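4-alpha-glucanotransferase (Streptococcus agalactiae, PDB 6M6T) is an amylomaltase, also called disproportionating enzyme, a glucanotransferase built on a TIM-barrel fold that holds glycan ligands in its pocket. Local coordinates at residues 381-393 against 432-445. Sequence-based numbering, arbitrary orientation.
Sequences IPHNYTENTIAYA and VLRTLYATVSQTTI
Backbone bonds of a parallel ladder join Ala391 to strand 443-445: Ala391 N gives its hydrogen to Thr443 O (2.9 Å, 164° at the hydrogen), and Ala391 O receives Ile445 N. One residue thus binds the two neighbours of its partner Thr444. Toward the N-terminal end of the pair, Glu387 O accepts Gln442 N on a lone pair and takes Thr389 N as a second donor. A chain of hydroxyls runs alongside: Thr389 OG1 accepts from Ser441 OG at 2.8 Å and donates to Thr386 O, so this hydroxyl is bonded both as acceptor and as donor. These are neighbouring strands of the TIM barrel, linked by the helical connection that ends in helix 428-438; strands 363-366 and 6-10 continue the sheet on either side. Apolar contacts divide between the two faces. On that of Ala391, the methyl CB meets Leu436 CD1 of the covering helix, while Leu436 CD2 reaches Ala393 CB at 4.0 Å. On the other, Tyr392 CE2 lies 3.4 Å from Ile445 CB, the two side chains pointing the same way, and Tyr392 OH is hydrogen-bonded to Gln45 OE1. Tyr385 turns a ring edge to Thr439: Tyr385 CD2 lies 3.8 Å from Thr439 CB, near the ring plane.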
ATOM      1  N   ILE A 381     -20.688   5.135  13.133  1.00 51.70           N
ATOM      2  CA  ILE A 381     -21.112   6.474  13.564  1.00 51.48           C
ATOM      3  C   ILE A 381     -20.284   6.862  14.786  1.00 44.71           C
ATOM      4  O   ILE A 381     -20.057   6.025  15.674  1.00 46.34           O
ATOM      5  CB  ILE A 381     -22.629   6.537  13.848  1.00 47.44           C
ATOM      6  CG1 ILE A 381     -23.144   7.984  13.812  1.00 42.36           C
ATOM      7  CG2 ILE A 381     -22.960   5.904  15.185  1.00 46.84           C
ATOM      8  CD1 ILE A 381     -24.486   8.181  13.157  1.00 37.01           C
ATOM      9  N   PRO A 382     -19.796   8.104  14.860  1.00 46.19           N
ATOM     10  CA  PRO A 382     -18.805   8.461  15.904  1.00 49.88           C
ATOM     11  C   PRO A 382     -19.145   8.020  17.327  1.00 47.52           C
ATOM     12  O   PRO A 382     -18.245   7.604  18.073  1.00 46.24           O
ATOM     13  CB  PRO A 382     -18.740   9.990  15.796  1.00 46.26           C
ATOM     14  CG  PRO A 382     -19.092  10.285  14.359  1.00 47.75           C
ATOM     15  CD  PRO A 382     -19.975   9.173  13.855  1.00 48.06           C
ATOM     16  N   HIS A 383     -20.407   8.073  17.720  1.00 39.80           N
ATOM     17  CA  HIS A 383     -20.652   7.754  19.115  1.00 38.84           C
ATOM     18  C   HIS A 383     -20.545   6.291  19.421  1.00 45.04           C
ATOM     19  O   HIS A 383     -21.005   5.936  20.499  1.00 46.82           O
ATOM     20  CB  HIS A 383     -22.022   8.277  19.536  1.00 39.60           C
ATOM     21  CG  HIS A 383     -23.170   7.682  18.777  1.00 44.46           C
ATOM     22  ND1 HIS A 383     -23.970   8.430  17.934  1.00 37.35           N
ATOM     23  CD2 HIS A 383     -23.676   6.422  18.764  1.00 38.92           C
ATOM     24  CE1 HIS A 383     -24.910   7.652  17.422  1.00 37.21           C
ATOM     25  NE2 HIS A 383     -24.751   6.430  17.908  1.00 41.26           N
ATOM     26  N   ASN A 384     -20.012   5.430  18.553  1.00 47.11           N
ATOM     27  CA  ASN A 384     -19.828   4.019  18.862  1.00 45.30           C
ATOM     28  C   ASN A 384     -18.366   3.610  18.824  1.00 53.64           C
ATOM     29  O   ASN A 384     -18.055   2.412  18.963  1.00 48.31           O
ATOM     30  CB  ASN A 384     -20.631   3.148  17.891  1.00 45.29           C
ATOM     31  CG  ASN A 384     -22.109   3.232  18.142  1.00 50.24           C
ATOM     32  OD1 ASN A 384     -22.913   3.310  17.208  1.00 52.12           O
ATOM     33  ND2 ASN A 384     -22.485   3.234  19.416  1.00 49.94           N
ATOM     34  N   TYR A 385     -17.463   4.569  18.634  1.00 46.61           N
ATOM     35  CA  TYR A 385     -16.046   4.260  18.588  1.00 45.53           C
ATOM     36  C   TYR A 385     -15.528   4.047  20.002  1.00 51.29           C
ATOM     37  O   TYR A 385     -16.056   4.609  20.967  1.00 51.00           O
ATOM     38  CB  TYR A 385     -15.274   5.383  17.906  1.00 44.78           C
ATOM     39  CG  TYR A 385     -15.710   5.690  16.496  1.00 41.98           C
ATOM     40  CD1 TYR A 385     -16.621   4.881  15.826  1.00 44.76           C
ATOM     41  CD2 TYR A 385     -15.194   6.792  15.828  1.00 42.66           C
ATOM     42  CE1 TYR A 385     -17.016   5.166  14.524  1.00 51.44           C
ATOM     43  CE2 TYR A 385     -15.581   7.098  14.532  1.00 47.81           C
ATOM     44  CZ  TYR A 385     -16.486   6.275  13.873  1.00 53.39           C
ATOM     45  OH  TYR A 385     -16.861   6.568  12.569  1.00 50.88           O
ATOM     46  N   THR A 386     -14.505   3.207  20.125  1.00 50.67           N
ATOM     47  CA  THR A 386     -13.782   3.052  21.377  1.00 42.84           C
ATOM     48  C   THR A 386     -12.324   3.450  21.149  1.00 48.47           C
ATOM     49  O   THR A 386     -11.917   3.788  20.037  1.00 50.39           O
ATOM     50  CB  THR A 386     -13.909   1.629  21.915  1.00 40.80           C
ATOM     51  OG1 THR A 386     -12.862   0.829  21.367  1.00 55.61           O
ATOM     52  CG2 THR A 386     -15.252   1.038  21.514  1.00 39.90           C
ATOM     53  N   GLU A 387     -11.540   3.440  22.226  1.00 48.29           N
ATOM     54  CA  GLU A 387     -10.183   3.965  22.146  1.00 43.47           C
ATOM     55  C   GLU A 387      -9.315   3.106  21.242  1.00 45.63           C
ATOM     56  O   GLU A 387      -8.551   3.630  20.427  1.00 46.54           O
ATOM     57  CB  GLU A 387      -9.591   4.072  23.555  1.00 50.34           C
ATOM     58  CG  GLU A 387      -8.074   4.257  23.629  1.00 53.73           C
ATOM     59  CD  GLU A 387      -7.335   2.927  23.719  1.00 60.14           C
ATOM     60  OE1 GLU A 387      -6.517   2.630  22.819  1.00 58.88           O
ATOM     61  OE2 GLU A 387      -7.581   2.168  24.685  1.00 67.19           O
ATOM     62  N   ASN A 388      -9.434   1.781  21.344  1.00 49.40           N
ATOM     63  CA  ASN A 388      -8.579   0.871  20.576  1.00 47.92           C
ATOM     64  C   ASN A 388      -9.082   0.718  19.136  1.00 47.24           C
ATOM     65  O   ASN A 388      -9.439  -0.368  18.680  1.00 46.95           O
ATOM     66  CB  ASN A 388      -8.497  -0.475  21.277  1.00 41.03           C
ATOM     67  CG  ASN A 388      -7.350  -1.306  20.790  1.00 44.91           C
ATOM     68  OD1 ASN A 388      -6.299  -0.773  20.428  1.00 44.31           O
ATOM     69  ND2 ASN A 388      -7.534  -2.632  20.782  1.00 38.80           N
ATOM     70  N   THR A 389      -9.116   1.848  18.425  1.00 43.77           N
ATOM     71  CA  THR A 389      -9.436   1.901  17.005  1.00 40.75           C
ATOM     72  C   THR A 389      -8.664   3.053  16.363  1.00 43.81           C
ATOM     73  O   THR A 389      -8.244   4.006  17.035  1.00 42.16           O
ATOM     74  CB  THR A 389     -10.948   2.089  16.735  1.00 46.97           C
ATOM     75  OG1 THR A 389     -11.377   3.374  17.207  1.00 49.47           O
ATOM     76  CG2 THR A 389     -11.811   0.995  17.373  1.00 46.83           C
ATOM     77  N   ILE A 390      -8.498   2.961  15.043  1.00 41.28           N
ATOM     78  CA  ILE A 390      -7.884   4.004  14.221  1.00 34.39           C
ATOM     79  C   ILE A 390      -8.980   4.577  13.341  1.00 36.43           C
ATOM     80  O   ILE A 390      -9.512   3.869  12.486  1.00 43.48           O
ATOM     81  CB  ILE A 390      -6.760   3.453  13.342  1.00 34.04           C
ATOM     82  CG1 ILE A 390      -5.767   2.610  14.142  1.00 38.23           C
ATOM     83  CG2 ILE A 390      -6.102   4.584  12.569  1.00 44.95           C
ATOM     84  CD1 ILE A 390      -5.376   3.197  15.479  1.00 41.83           C
ATOM     85  N   ALA A 391      -9.323   5.841  13.502  1.00 33.70           N
ATOM     86  CA  ALA A 391     -10.470   6.378  12.782  1.00 33.64           C
ATOM     87  C   ALA A 391     -10.033   7.189  11.572  1.00 37.11           C
ATOM     88  O   ALA A 391      -9.101   7.990  11.653  1.00 39.08           O
ATOM     89  CB  ALA A 391     -11.347   7.232  13.692  1.00 33.50           C
ATOM     90  N   TYR A 392     -10.717   6.956  10.445  1.00 46.30           N
ATOM     91  CA  TYR A 392     -10.539   7.669   9.185  1.00 41.65           C
ATOM     92  C   TYR A 392     -11.826   8.378   8.812  1.00 48.00           C
ATOM     93  O   TYR A 392     -12.928   7.948   9.177  1.00 49.67           O
ATOM     94  CB  TYR A 392     -10.185   6.740   8.013  1.00 42.45           C
ATOM     95  CG  TYR A 392      -8.967   5.923   8.264  1.00 43.13           C
ATOM     96  CD1 TYR A 392      -9.049   4.731   8.958  1.00 37.34           C
ATOM     97  CD2 TYR A 392      -7.724   6.363   7.850  1.00 43.34           C
ATOM     98  CE1 TYR A 392      -7.932   3.991   9.209  1.00 42.80           C
ATOM     99  CE2 TYR A 392      -6.595   5.630   8.100  1.00 46.49           C
ATOM    100  CZ  TYR A 392      -6.704   4.443   8.784  1.00 47.47           C
ATOM    101  OH  TYR A 392      -5.580   3.700   9.034  1.00 47.46           O
ATOM    102  N   ALA A 393     -11.670   9.471   8.073  1.00 50.55           N
ATOM    103  CA  ALA A 393     -12.807  10.048   7.375  1.00 48.62           C
ATOM    104  C   ALA A 393     -13.177   9.161   6.205  1.00 58.65           C
ATOM    105  O   ALA A 393     -14.330   8.732   6.058  1.00 62.51           O
ATOM    106  CB  ALA A 393     -12.462  11.458   6.905  1.00 54.20           C
ATOM    107  N   VAL A 432     -16.314  17.632   8.834  1.00 46.11           N
ATOM    108  CA  VAL A 432     -16.149  16.207   9.094  1.00 45.41           C
ATOM    109  C   VAL A 432     -14.885  15.971   9.899  1.00 44.08           C
ATOM    110  O   VAL A 432     -14.879  15.169  10.839  1.00 44.90           O
ATOM    111  CB  VAL A 432     -16.151  15.408   7.773  1.00 50.56           C
ATOM    112  CG1 VAL A 432     -15.802  13.927   8.024  1.00 42.57           C
ATOM    113  CG2 VAL A 432     -17.498  15.521   7.083  1.00 51.19           C
ATOM    114  N   LEU A 433     -13.807  16.689   9.572  1.00 40.84           N
ATOM    115  CA  LEU A 433     -12.538  16.440  10.232  1.00 40.74           C
ATOM    116  C   LEU A 433     -12.538  16.940  11.675  1.00 47.86           C
ATOM    117  O   LEU A 433     -11.895  16.324  12.548  1.00 45.36           O
ATOM    118  CB  LEU A 433     -11.425  17.087   9.423  1.00 45.44           C
ATOM    119  CG  LEU A 433     -10.993  16.292   8.201  1.00 42.85           C
ATOM    120  CD1 LEU A 433     -10.242  17.187   7.247  1.00 47.98           C
ATOM    121  CD2 LEU A 433     -10.105  15.169   8.663  1.00 40.93           C
ATOM    122  N   ARG A 434     -13.255  18.034  11.960  1.00 50.17           N
ATOM    123  CA  ARG A 434     -13.442  18.419  13.359  1.00 50.83           C
ATOM    124  C   ARG A 434     -14.082  17.276  14.135  1.00 46.38           C
ATOM    125  O   ARG A 434     -13.569  16.850  15.185  1.00 48.46           O
ATOM    126  CB  ARG A 434     -14.287  19.696  13.466  1.00 48.05           C
ATOM    127  CG  ARG A 434     -13.515  20.974  13.151  1.00 49.87           C
ATOM    128  CD  ARG A 434     -13.707  22.028  14.247  1.00 59.09           C
ATOM    129  NE  ARG A 434     -12.642  23.032  14.235  1.00 58.89           N
ATOM    130  CZ  ARG A 434     -12.475  23.914  13.263  1.00 49.31           C
ATOM    131  NH1 ARG A 434     -13.311  23.930  12.239  1.00 47.78           N
ATOM    132  NH2 ARG A 434     -11.482  24.789  13.323  1.00 53.53           N
ATOM    133  N   THR A 435     -15.171  16.716  13.591  1.00 41.54           N
ATOM    134  CA  THR A 435     -15.828  15.618  14.301  1.00 39.98           C
ATOM    135  C   THR A 435     -14.903  14.410  14.448  1.00 43.95           C
ATOM    136  O   THR A 435     -14.739  13.882  15.554  1.00 47.09           O
ATOM    137  CB  THR A 435     -17.127  15.211  13.621  1.00 40.99           C
ATOM    138  OG1 THR A 435     -17.927  16.374  13.393  1.00 45.93           O
ATOM    139  CG2 THR A 435     -17.888  14.282  14.531  1.00 37.98           C
ATOM    140  N   LEU A 436     -14.290  13.959  13.345  1.00 44.11           N
ATOM    141  CA  LEU A 436     -13.344  12.838  13.392  1.00 36.65           C
ATOM    142  C   LEU A 436     -12.323  13.006  14.505  1.00 38.61           C
ATOM    143  O   LEU A 436     -12.005  12.055  15.224  1.00 38.08           O
ATOM    144  CB  LEU A 436     -12.616  12.700  12.050  1.00 37.31           C
ATOM    145  CG  LEU A 436     -11.418  11.736  11.948  1.00 34.73           C
ATOM    146  CD1 LEU A 436     -11.793  10.329  12.282  1.00 35.75           C
ATOM    147  CD2 LEU A 436     -10.850  11.752  10.568  1.00 35.29           C
ATOM    148  N   TYR A 437     -11.754  14.204  14.636  1.00 41.23           N
ATOM    149  CA  TYR A 437     -10.727  14.380  15.648  1.00 39.70           C
ATOM    150  C   TYR A 437     -11.321  14.448  17.039  1.00 42.12           C
ATOM    151  O   TYR A 437     -10.607  14.204  18.018  1.00 39.42           O
ATOM    152  CB  TYR A 437      -9.900  15.631  15.345  1.00 45.16           C
ATOM    153  CG  TYR A 437      -8.762  15.339  14.408  1.00 38.26           C
ATOM    154  CD1 TYR A 437      -8.949  14.510  13.314  1.00 39.57           C
ATOM    155  CD2 TYR A 437      -7.501  15.861  14.628  1.00 43.31           C
ATOM    156  CE1 TYR A 437      -7.921  14.227  12.455  1.00 43.05           C
ATOM    157  CE2 TYR A 437      -6.452  15.575  13.769  1.00 43.50           C
ATOM    158  CZ  TYR A 437      -6.675  14.756  12.685  1.00 37.98           C
ATOM    159  OH  TYR A 437      -5.655  14.445  11.834  1.00 38.12           O
ATOM    160  N   ALA A 438     -12.616  14.753  17.150  1.00 45.02           N
ATOM    161  CA  ALA A 438     -13.252  14.749  18.459  1.00 38.90           C
ATOM    162  C   ALA A 438     -13.569  13.354  18.993  1.00 38.91           C
ATOM    163  O   ALA A 438     -13.958  13.249  20.163  1.00 46.42           O
ATOM    164  CB  ALA A 438     -14.537  15.575  18.411  1.00 39.53           C
ATOM    165  N   THR A 439     -13.413  12.296  18.194  1.00 33.96           N
ATOM    166  CA  THR A 439     -13.802  10.955  18.620  1.00 38.38           C
ATOM    167  C   THR A 439     -12.822  10.384  19.647  1.00 34.43           C
ATOM    168  O   THR A 439     -11.677  10.820  19.767  1.00 34.79           O
ATOM    169  CB  THR A 439     -13.899  10.001  17.421  1.00 38.69           C
ATOM    170  OG1 THR A 439     -12.600   9.505  17.079  1.00 36.82           O
ATOM    171  CG2 THR A 439     -14.506  10.695  16.210  1.00 39.82           C
ATOM    172  N   VAL A 440     -13.281   9.370  20.376  1.00 30.83           N
ATOM    173  CA  VAL A 440     -12.488   8.800  21.457  1.00 32.60           C
ATOM    174  C   VAL A 440     -11.376   7.907  20.925  1.00 37.81           C
ATOM    175  O   VAL A 440     -10.667   7.261  21.708  1.00 38.01           O
ATOM    176  CB  VAL A 440     -13.382   8.019  22.431  1.00 34.31           C
ATOM    177  CG1 VAL A 440     -14.490   8.909  22.916  1.00 34.18           C
ATOM    178  CG2 VAL A 440     -13.944   6.779  21.766  1.00 32.29           C
ATOM    179  N   SER A 441     -11.234   7.846  19.595  1.00 37.33           N
ATOM    180  CA  SER A 441     -10.249   6.967  18.971  1.00 38.62           C
ATOM    181  C   SER A 441      -8.839   7.367  19.385  1.00 39.18           C
ATOM    182  O   SER A 441      -8.539   8.553  19.533  1.00 42.55           O
ATOM    183  CB  SER A 441     -10.380   7.020  17.441  1.00 39.14           C
ATOM    184  OG  SER A 441     -11.345   6.113  16.931  1.00 37.19           O
ATOM    185  N   GLN A 442      -7.959   6.374  19.572  1.00 37.09           N
ATOM    186  CA  GLN A 442      -6.601   6.707  19.987  1.00 35.95           C
ATOM    187  C   GLN A 442      -5.854   7.435  18.887  1.00 41.33           C
ATOM    188  O   GLN A 442      -5.068   8.345  19.180  1.00 42.50           O
ATOM    189  CB  GLN A 442      -5.835   5.458  20.433  1.00 42.71           C
ATOM    190  CG  GLN A 442      -5.288   4.553  19.325  1.00 48.61           C
ATOM    191  CD  GLN A 442      -4.665   3.256  19.869  1.00 55.72           C
ATOM    192  OE1 GLN A 442      -5.362   2.386  20.415  1.00 52.35           O
ATOM    193  NE2 GLN A 442      -3.346   3.127  19.722  1.00 61.94           N
ATOM    194  N   THR A 443      -6.120   7.088  17.625  1.00 41.37           N
ATOM    195  CA  THR A 443      -5.479   7.709  16.474  1.00 34.94           C
ATOM    196  C   THR A 443      -6.520   8.007  15.410  1.00 31.42           C
ATOM    197  O   THR A 443      -7.405   7.196  15.159  1.00 39.86           O
ATOM    198  CB  THR A 443      -4.386   6.811  15.876  1.00 36.36           C
ATOM    199  OG1 THR A 443      -3.548   6.293  16.920  1.00 40.77           O
ATOM    200  CG2 THR A 443      -3.527   7.596  14.897  1.00 37.15           C
ATOM    201  N   THR A 444      -6.415   9.171  14.793  1.00 37.22           N
ATOM    202  CA  THR A 444      -7.228   9.534  13.644  1.00 34.96           C
ATOM    203  C   THR A 444      -6.302   9.957  12.519  1.00 36.24           C
ATOM    204  O   THR A 444      -5.270  10.599  12.757  1.00 41.09           O
ATOM    205  CB  THR A 444      -8.195  10.672  13.975  1.00 40.79           C
ATOM    206  OG1 THR A 444      -7.456  11.771  14.537  1.00 39.11           O
ATOM    207  CG2 THR A 444      -9.294  10.196  14.962  1.00 33.33           C
ATOM    208  N   ILE A 445      -6.667   9.586  11.296  1.00 36.63           N
ATOM    209  CA  ILE A 445      -5.843   9.840  10.119  1.00 38.61           C
ATOM    210  C   ILE A 445      -6.631  10.686   9.134  1.00 42.98           C
ATOM    211  O   ILE A 445      -7.790  10.383   8.827  1.00 40.51           O
ATOM    212  CB  ILE A 445      -5.376   8.539   9.448  1.00 39.21           C
ATOM    213  CG1 ILE A 445      -4.774   7.603  10.485  1.00 40.07           C
ATOM    214  CG2 ILE A 445      -4.349   8.851   8.400  1.00 38.53           C
ATOM    215  CD1 ILE A 445      -3.490   8.127  11.048  1.00 37.41           C
TER